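Adenylosuccinate lyase (Francisella tularensis subsp. tularensis, PDB 5HW2) probably catalyses the release of fumarate from adenylosuccinate, giving AMP, and from the SAICAR intermediate of purine biosynthesis. Local coordinates at residues Ile98-Ser103 with Thr177-Gly182. Numbering follows the deposited sequence.
Sequences IDSALS and TVQFSG. With K (potassium ion), chain M.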
loop_
_atom_site.group_PDB
_atom_site.type_symbol
_atom_site.label_atom_id
_atom_site.label_comp_id
_atom_site.label_asym_id
_atom_site.label_seq_id
_atom_site.Cartn_x
_atom_site.Cartn_y
_atom_site.Cartn_z
ATOM N N ILE C 98 10.150 -27.419 2.297
ATOM C CA ILE C 98 9.602 -26.357 1.457
ATOM C C ILE C 98 10.540 -25.157 1.432
ATOM O O ILE C 98 10.980 -24.710 0.366
ATOM C CB ILE C 98 8.203 -25.948 1.946
ATOM C CG1 ILE C 98 7.363 -27.181 2.269
ATOM C CG2 ILE C 98 7.508 -25.089 0.903
ATOM C CD1 ILE C 98 6.062 -26.858 2.967
ATOM N N ASP C 99 10.852 -24.616 2.611
ATOM C CA ASP C 99 11.597 -23.362 2.654
ATOM C C ASP C 99 13.033 -23.545 2.181
ATOM O O ASP C 99 13.598 -22.651 1.540
ATOM C CB ASP C 99 11.561 -22.786 4.067
ATOM C CG ASP C 99 10.206 -22.753 4.643
ATOM O OD1 ASP C 99 9.880 -21.814 5.264
ATOM O OD2 ASP C 99 9.468 -23.667 4.478
ATOM N N SER C 100 13.640 -24.702 2.445
ATOM C CA SER C 100 14.975 -24.952 1.916
ATOM C C SER C 100 14.957 -25.058 0.397
ATOM O O SER C 100 15.907 -24.624 -0.264
ATOM C CB SER C 100 15.561 -26.219 2.537
ATOM O OG SER C 100 15.597 -26.123 3.950
ATOM N N ALA C 101 13.885 -25.617 -0.171
ATOM C CA ALA C 101 13.760 -25.687 -1.621
ATOM C C ALA C 101 13.362 -24.347 -2.224
ATOM O O ALA C 101 13.803 -24.017 -3.331
ATOM C CB ALA C 101 12.741 -26.759 -2.011
ATOM N N LEU C 102 12.535 -23.572 -1.519
ATOM C CA LEU C 102 12.142 -22.257 -2.016
ATOM C C LEU C 102 13.357 -21.361 -2.222
ATOM O O LEU C 102 13.401 -20.569 -3.171
ATOM C CB LEU C 102 11.150 -21.612 -1.047
ATOM C CG LEU C 102 10.704 -20.175 -1.321
ATOM C CD1 LEU C 102 10.150 -20.039 -2.728
ATOM C CD2 LEU C 102 9.671 -19.740 -0.293
ATOM N N SER C 103 14.356 -21.478 -1.345
ATOM C CA SER C 103 15.581 -20.706 -1.517
ATOM C C SER C 103 16.262 -21.045 -2.838
ATOM O O SER C 103 16.714 -20.148 -3.560
ATOM C CB SER C 103 16.524 -20.954 -0.341
ATOM O OG SER C 103 15.914 -20.599 0.889
ATOM N N THR C 177 18.787 -18.689 3.236
ATOM C CA THR C 177 19.293 -19.736 4.110
ATOM C C THR C 177 18.574 -21.039 3.795
ATOM O O THR C 177 17.713 -21.106 2.911
ATOM C CB THR C 177 19.107 -19.375 5.590
ATOM O OG1 THR C 177 17.745 -18.993 5.821
ATOM C CG2 THR C 177 20.036 -18.238 5.994
ATOM N N VAL C 178 18.947 -22.089 4.526
ATOM C CA VAL C 178 18.226 -23.355 4.547
ATOM C C VAL C 178 18.118 -23.796 6.001
ATOM O O VAL C 178 18.796 -23.266 6.884
ATOM C CB VAL C 178 18.912 -24.445 3.697
ATOM C CG1 VAL C 178 18.787 -24.124 2.214
ATOM C CG2 VAL C 178 20.369 -24.586 4.098
ATOM N N GLN C 179 17.253 -24.774 6.250
ATOM C CA GLN C 179 17.031 -25.221 7.616
ATOM C C GLN C 179 16.659 -26.695 7.633
ATOM O O GLN C 179 16.055 -27.215 6.691
ATOM C CB GLN C 179 15.931 -24.407 8.306
ATOM C CG GLN C 179 14.555 -24.598 7.696
ATOM C CD GLN C 179 13.444 -24.506 8.721
ATOM O OE1 GLN C 179 13.692 -24.505 9.926
ATOM N NE2 GLN C 179 12.206 -24.436 8.244
ATOM N N PHE C 180 17.043 -27.363 8.728
ATOM C CA PHE C 180 16.609 -28.714 9.087
ATOM C C PHE C 180 16.573 -28.742 10.618
ATOM O O PHE C 180 17.484 -29.236 11.287
ATOM C CB PHE C 180 17.523 -29.804 8.529
ATOM C CG PHE C 180 17.753 -29.712 7.047
ATOM C CD1 PHE C 180 16.798 -30.171 6.151
ATOM C CD2 PHE C 180 18.933 -29.185 6.548
ATOM C CE1 PHE C 180 17.012 -30.091 4.785
ATOM C CE2 PHE C 180 19.155 -29.104 5.186
ATOM C CZ PHE C 180 18.193 -29.558 4.303
ATOM N N SER C 181 15.500 -28.187 11.183
ATOM C CA SER C 181 15.423 -27.959 12.619
ATOM C C SER C 181 14.302 -28.715 13.318
ATOM O O SER C 181 14.158 -28.581 14.539
ATOM C CB SER C 181 15.277 -26.457 12.908
ATOM O OG SER C 181 14.007 -25.979 12.511
ATOM N N GLY C 182 13.513 -29.504 12.602
ATOM C CA GLY C 182 12.449 -30.258 13.236
ATOM C C GLY C 182 11.150 -29.479 13.294
ATOM O O GLY C 182 10.959 -28.476 12.604
HETATM K K K M . 11.624 -26.220 11.228
#
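S100 bonds to the backbone of Q179 and packs against V178. Its OG accepts the N-H of Q179, N to OG 3.1 Å. The bond is almost straight, at 177°. The same OG is also hydrogen-bonded to D96, one turn earlier in the helix, so two partners hold it in a buried place. V178 lies alongside: its CG1 is 3.9 Å from CB of S100. OG of S100 lies obliquely over the ring of F180, well above its plane and off toward the rim. One turn further on, S103 OG donates to T177 O at 2.8 Å, nearly in line with the carbonyl bond. Two serines thus fix the extended loop to one side of the helix.

The Q179 side chain bends at chi2 (147°) and brings OE1 to the potassium ion, 3.0 Å away. Its side-chain amide is hydrogen-bonded to S210. S181 OG and G182 O also bind the ion, and D96, T211 and Q212 complete the site. Within the lyase family region, the contact joins helix 94-130 to the loop between helices 151-173 and 192-202, beside this cation site that ties them together. A bound fumarate is about 9 Å from the Q179 side chain.

D99 OD1 forms a salt bridge with R216. Helix 16-33 packs on S100 and F180 through V26, helix 192-202 covers V178 and F180, and helix 217-244 meets T177.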